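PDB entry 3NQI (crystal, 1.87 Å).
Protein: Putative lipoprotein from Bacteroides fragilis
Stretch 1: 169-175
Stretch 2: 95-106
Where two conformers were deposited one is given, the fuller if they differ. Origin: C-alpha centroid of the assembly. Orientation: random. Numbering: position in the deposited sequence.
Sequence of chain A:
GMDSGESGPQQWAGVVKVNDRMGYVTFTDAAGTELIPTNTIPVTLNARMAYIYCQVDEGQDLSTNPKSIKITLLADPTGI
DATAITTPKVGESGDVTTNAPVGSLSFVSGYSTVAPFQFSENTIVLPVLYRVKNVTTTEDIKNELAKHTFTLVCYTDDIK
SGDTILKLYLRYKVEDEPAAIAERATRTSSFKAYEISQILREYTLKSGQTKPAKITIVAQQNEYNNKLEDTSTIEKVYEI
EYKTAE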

ATOM      1  N   TYR A 169      11.075   6.568   0.722  1.00 17.52           N
ATOM      2  CA  TYR A 169      11.084   6.326   2.161  1.00 19.36           C
ATOM      3  C   TYR A 169       9.658   6.084   2.659  1.00 19.62           C
ATOM      4  O   TYR A 169       8.781   6.847   2.332  1.00 18.63           O
ATOM      5  CB  TYR A 169      11.698   7.511   2.899  1.00 18.18           C
ATOM      6  CG  TYR A 169      13.179   7.536   2.727  1.00 22.37           C
ATOM      7  CD1 TYR A 169      13.758   8.013   1.558  1.00 21.81           C
ATOM      8  CD2 TYR A 169      14.028   7.033   3.739  1.00 28.22           C
ATOM      9  CE1 TYR A 169      15.125   7.995   1.408  1.00 27.01           C
ATOM     10  CE2 TYR A 169      15.389   7.008   3.581  1.00 28.09           C
ATOM     11  CZ  TYR A 169      15.927   7.487   2.414  1.00 29.36           C
ATOM     12  OH  TYR A 169      17.292   7.500   2.253  1.00 36.68           O
ATOM     13  N   LEU A 170       9.421   4.988   3.381  1.00 17.83           N
ATOM     14  CA  LEU A 170       8.131   4.829   4.114  1.00 18.74           C
ATOM     15  C   LEU A 170       8.153   5.653   5.368  1.00 20.15           C
ATOM     16  O   LEU A 170       9.008   5.417   6.255  1.00 19.20           O
ATOM     17  CB  LEU A 170       7.894   3.404   4.517  1.00 20.06           C
ATOM     18  CG  LEU A 170       6.619   3.113   5.328  1.00 18.70           C
ATOM     19  CD1 LEU A 170       5.400   3.525   4.499  1.00 15.65           C
ATOM     20  CD2 LEU A 170       6.562   1.617   5.610  1.00 17.09           C
ATOM     21  N   ARG A 171       7.284   6.666   5.428  1.00 19.47           N
ATOM     22  CA  ARG A 171       7.120   7.424   6.624  1.00 19.07           C
ATOM     23  C   ARG A 171       5.800   7.019   7.324  1.00 19.36           C
ATOM     24  O   ARG A 171       4.694   7.219   6.802  1.00 18.40           O
ATOM     25  CB  ARG A 171       7.217   8.942   6.356  1.00 17.34           C
ATOM     26  CG  ARG A 171       8.478   9.379   5.625  1.00 23.73           C
ATOM     27  CD  ARG A 171       9.786   8.982   6.358  1.00 24.34           C
ATOM     28  NE  ARG A 171      10.906   9.826   5.954  1.00 23.96           N
ATOM     29  CZ  ARG A 171      12.188   9.611   6.247  1.00 26.90           C
ATOM     30  NH1 ARG A 171      12.573   8.562   6.960  1.00 23.37           N
ATOM     31  NH2 ARG A 171      13.104  10.476   5.827  1.00 26.67           N
ATOM     32  N   TYR A 172       5.936   6.425   8.507  1.00 20.27           N
ATOM     33  CA  TYR A 172       4.819   5.821   9.250  1.00 20.00           C
ATOM     34  C   TYR A 172       4.575   6.632  10.475  1.00 20.67           C
ATOM     35  O   TYR A 172       5.448   6.751  11.352  1.00 19.82           O
ATOM     36  CB  TYR A 172       5.173   4.394   9.621  1.00 18.74           C
ATOM     37  CG  TYR A 172       4.235   3.637  10.514  1.00 18.97           C
ATOM     38  CD1 TYR A 172       2.858   3.933  10.580  1.00 18.09           C
ATOM     39  CD2 TYR A 172       4.712   2.574  11.285  1.00 17.63           C
ATOM     40  CE1 TYR A 172       2.010   3.234  11.423  1.00 19.09           C
ATOM     41  CE2 TYR A 172       3.863   1.809  12.102  1.00 18.19           C
ATOM     42  CZ  TYR A 172       2.496   2.133  12.168  1.00 17.86           C
ATOM     43  OH  TYR A 172       1.624   1.456  12.965  1.00 21.17           O
ATOM     44  N   LYS A 173       3.404   7.272  10.505  1.00 20.73           N
ATOM     45  CA  LYS A 173       3.005   8.116  11.573  1.00 21.30           C
ATOM     46  C   LYS A 173       1.729   7.549  12.222  1.00 22.37           C
ATOM     47  O   LYS A 173       0.759   7.209  11.514  1.00 22.07           O
ATOM     48  CB  LYS A 173       2.726   9.540  11.056  1.00 25.36           C
ATOM     49  CG  LYS A 173       2.425  10.519  12.153  1.00 33.98           C
ATOM     50  CD  LYS A 173       2.216  11.949  11.635  1.00 38.63           C
ATOM     51  N   VAL A 174       1.760   7.402  13.550  1.00 19.59           N
ATOM     52  CA  VAL A 174       0.586   7.077  14.384  1.00 19.66           C
ATOM     53  C   VAL A 174       0.130   8.359  15.057  1.00 19.89           C
ATOM     54  O   VAL A 174       0.921   9.000  15.743  1.00 21.07           O
ATOM     55  CB  VAL A 174       0.904   5.990  15.419  1.00 21.52           C
ATOM     56  CG1 VAL A 174      -0.343   5.571  16.294  1.00 19.62           C
ATOM     57  CG2 VAL A 174       1.492   4.761  14.737  1.00 18.39           C
ATOM     58  N   GLU A 175      -1.153   8.711  14.905  1.00 21.62           N
ATOM     59  CA  GLU A 175      -1.705   9.930  15.524  1.00 22.56           C
ATOM     60  C   GLU A 175      -2.123   9.608  16.945  1.00 23.97           C
ATOM     61  O   GLU A 175      -3.299   9.410  17.251  1.00 23.92           O
ATOM     62  CB  GLU A 175      -2.874  10.506  14.695  1.00 21.49           C
ATOM     63  CG  GLU A 175      -3.211  12.000  15.110  1.00 30.51           C
ATOM     64  CD  GLU A 175      -4.532  12.500  14.510  1.00 28.12           C
ATOM     65  OE1 GLU A 175      -5.261  11.694  13.920  1.00 31.60           O
ATOM     66  OE2 GLU A 175      -4.883  13.684  14.713  1.00 37.28           O
TER
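Stretch 2, residues 95-106: DVTTNAPVGSLS

Stretch 1 is a strand from Tyr169 to Val174, continuing from earlier in the chain, with Glu175 in the loop after it. Stretch 2 has no regular helix or strand. Its backbone is mostly extended, but it does not pair along the strand as a neighbouring strand would. From Val96 to Ala100 the contacts advance along the strand in its own N-to-C direction, from Arg171 to Val174. They then return through Val102 at Tyr172 to Leu105 at Leu170. The nearest pair of CA atoms is that of Tyr172 and Thr98, 4.8 Å apart. The two stretches together bury 625 Å².

Tyr172 has the largest covered area. Both its backbone N and its O are hydrogen-bonded to stretch 2. Tyr172 N donates to Thr98 OG1 at 3.2 Å, and Asn99 N donates to Tyr172 O at 2.9 Å. Thr98 CA also lies 3.3 Å from Tyr172 O, as a CA-H...O contact. The CA-to-CB bond of Tyr172 points sideways, but the ring reaches Ala100 and the residues after it. Ala100 CB lies over one face of the Tyr172 ring, 4.2 Å from its centroid, in a CH-pi contact. Pro101 O lies at the edge, 3.6 Å from Tyr172 CE2. Val102 CG1 packs 3.6 Å from Tyr172 CD2.

Arg171 is next in covered area. Its CA-to-CB bond points toward stretch 2, and that of Val96 points toward the strand. Arg171 CB is 3.9 Å from Val96 CB, and Arg171 CG is 3.4 Å from Val96 O. The charged end forms no salt bridge here: Arg171 NE is 4.5 Å from Asp95 OD1, and both atoms are hydrogen-bonded elsewhere in the structure. A water joins the two stretches nearby. It lies 2.7 Å from Thr98 OG1, accepts from Arg171 NH1 at 3.1 Å and donates to Leu170 O at 3.3 Å.

Asn99 makes the tightest polar link. Its side chain acts as a substitute for a strand backbone. Val174 N donates to Asn99 OD1 at 2.8 Å, nearly straight, and Asn99 ND2 donates to Val174 O at 3.0 Å. Both backbone polar atoms of Val174 are thus engaged by one amide group.

Apolar contacts complete the fit. Val174 CG2 is 3.7 Å from Ala100 CB. Leu170 CD2 is 4.0 Å from Val102 CG1 and 3.8 Å from Leu105 CD2. Ala100 N is buried by the contact without a polar partner in the model.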

ATOM      1  N   ASP A  95       6.568  16.918   3.934  1.00 37.65           N
ATOM      2  CA  ASP A  95       7.362  15.823   4.556  1.00 35.85           C
ATOM      3  C   ASP A  95       6.669  15.308   5.830  1.00 33.93           C
ATOM      4  O   ASP A  95       5.882  16.015   6.450  1.00 33.88           O
ATOM      5  CB  ASP A  95       8.794  16.245   4.875  1.00 34.65           C
ATOM      6  CG  ASP A  95       9.729  15.051   5.124  1.00 28.57           C
ATOM      7  OD1 ASP A  95       9.455  13.904   4.695  1.00 29.71           O
ATOM      8  OD2 ASP A  95      10.795  15.282   5.722  1.00 34.06           O
ATOM      9  N   VAL A  96       6.958  14.075   6.179  1.00 29.87           N
ATOM     10  CA  VAL A  96       6.336  13.386   7.303  1.00 28.34           C
ATOM     11  C   VAL A  96       7.463  12.762   8.145  1.00 28.46           C
ATOM     12  O   VAL A  96       8.420  12.200   7.600  1.00 27.17           O
ATOM     13  CB  VAL A  96       5.337  12.283   6.784  1.00 29.42           C
ATOM     14  CG1 VAL A  96       4.749  11.476   7.939  1.00 26.36           C
ATOM     15  CG2 VAL A  96       4.219  12.915   5.963  1.00 27.93           C
ATOM     16  N   THR A  97       7.346  12.855   9.461  1.00 27.21           N
ATOM     17  CA  THR A  97       8.323  12.273  10.373  0.70 26.75           C
ATOM     18  C   THR A  97       7.782  10.940  10.899  1.00 24.86           C
ATOM     19  O   THR A  97       6.668  10.874  11.425  1.00 25.42           O
ATOM     20  CB  THR A  97       8.639  13.271  11.495  0.70 28.18           C
ATOM     21  OG1 THR A  97       9.346  14.371  10.925  0.70 30.76           O
ATOM     22  CG2 THR A  97       9.496  12.649  12.579  0.70 25.48           C
ATOM     23  N   THR A  98       8.548   9.870  10.721  1.00 23.24           N
ATOM     24  CA  THR A  98       8.160   8.584  11.254  1.00 21.66           C
ATOM     25  C   THR A  98       8.148   8.620  12.787  1.00 22.36           C
ATOM     26  O   THR A  98       9.062   9.199  13.402  1.00 23.81           O
ATOM     27  CB  THR A  98       9.093   7.541  10.764  1.00 22.37           C
ATOM     28  OG1 THR A  98       8.823   7.370   9.378  1.00 19.46           O
ATOM     29  CG2 THR A  98       8.907   6.228  11.536  1.00 19.39           C
ATOM     30  N   ASN A  99       7.095   8.082  13.405  1.00 19.49           N
ATOM     31  CA  ASN A  99       7.091   7.933  14.851  1.00 20.37           C
ATOM     32  C   ASN A  99       6.802   6.558  15.379  1.00 19.96           C
ATOM     33  O   ASN A  99       6.598   6.389  16.597  1.00 23.09           O
ATOM     34  CB  ASN A  99       6.195   8.995  15.522  1.00 22.45           C
ATOM     35  CG  ASN A  99       4.678   8.758  15.299  1.00 23.51           C
ATOM     36  OD1 ASN A  99       4.254   7.782  14.683  1.00 19.61           O
ATOM     37  ND2 ASN A  99       3.866   9.663  15.823  1.00 20.38           N
ATOM     38  N   ALA A 100       6.830   5.572  14.505  1.00 20.70           N
ATOM     39  CA  ALA A 100       6.592   4.193  14.894  1.00 19.57           C
ATOM     40  C   ALA A 100       7.263   3.292  13.908  1.00 20.39           C
ATOM     41  O   ALA A 100       7.392   3.653  12.747  1.00 19.31           O
ATOM     42  CB  ALA A 100       5.093   3.863  15.011  1.00 19.79           C
ATOM     43  N   PRO A 101       7.726   2.119  14.373  1.00 21.00           N
ATOM     44  CA  PRO A 101       8.261   1.136  13.497  1.00 20.26           C
ATOM     45  C   PRO A 101       7.177   0.147  13.028  1.00 22.95           C
ATOM     46  O   PRO A 101       6.315  -0.258  13.840  1.00 19.83           O
ATOM     47  CB  PRO A 101       9.239   0.401  14.399  1.00 22.55           C
ATOM     48  CG  PRO A 101       8.574   0.425  15.756  1.00 25.35           C
ATOM     49  CD  PRO A 101       7.800   1.682  15.795  1.00 22.24           C
ATOM     50  N   VAL A 102       7.289  -0.299  11.767  1.00 21.51           N
ATOM     51  CA  VAL A 102       6.513  -1.436  11.287  1.00 21.97           C
ATOM     52  C   VAL A 102       7.143  -2.705  11.822  1.00 23.22           C
ATOM     53  O   VAL A 102       8.305  -2.721  12.295  1.00 22.77           O
ATOM     54  CB  VAL A 102       6.412  -1.472   9.712  1.00 21.43           C
ATOM     55  CG1 VAL A 102       5.810  -0.152   9.174  1.00 21.80           C
ATOM     56  CG2 VAL A 102       7.769  -1.725   9.086  1.00 17.87           C
ATOM     57  N   GLY A 103       6.366  -3.779  11.759  1.00 20.76           N
ATOM     58  CA  GLY A 103       6.859  -5.092  12.056  1.00 19.92           C
ATOM     59  C   GLY A 103       7.635  -5.576  10.860  1.00 22.86           C
ATOM     60  O   GLY A 103       8.736  -6.079  11.007  1.00 25.55           O
ATOM     61  N   SER A 104       7.009  -5.486   9.675  1.00 21.69           N
ATOM     62  CA  SER A 104       7.657  -5.824   8.404  0.50 20.89           C
ATOM     63  C   SER A 104       6.767  -5.359   7.264  1.00 20.78           C
ATOM     64  O   SER A 104       5.617  -4.981   7.478  1.00 19.86           O
ATOM     65  CB  SER A 104       7.927  -7.319   8.277  0.50 24.08           C
ATOM     66  OG  SER A 104       6.753  -8.076   8.480  0.50 26.47           O
ATOM     67  N   LEU A 105       7.325  -5.322   6.050  1.00 19.17           N
ATOM     68  CA  LEU A 105       6.533  -5.032   4.848  1.00 18.74           C
ATOM     69  C   LEU A 105       6.361  -6.359   4.110  1.00 20.58           C
ATOM     70  O   LEU A 105       6.492  -6.465   2.895  1.00 21.68           O
ATOM     71  CB  LEU A 105       7.173  -4.011   3.922  1.00 17.17           C
ATOM     72  CG  LEU A 105       7.460  -2.666   4.545  1.00 19.67           C
ATOM     73  CD1 LEU A 105       8.000  -1.656   3.459  1.00 17.80           C
ATOM     74  CD2 LEU A 105       6.183  -2.166   5.230  1.00 14.96           C
ATOM     75  N   SER A 106       5.990  -7.359   4.876  1.00 22.24           N
ATOM     76  CA  SER A 106       5.720  -8.673   4.342  0.50 22.36           C
ATOM     77  C   SER A 106       4.823  -9.484   5.284  1.00 26.05           C
ATOM     78  O   SER A 106       4.868  -9.319   6.515  1.00 26.17           O
ATOM     79  CB  SER A 106       7.033  -9.402   4.096  0.50 23.44           C
ATOM     80  OG  SER A 106       6.800 -10.736   3.675  0.50 30.17           O
TER
HETATM   81  O   HOH W   1      11.145   6.309   8.552  1.00 19.60           O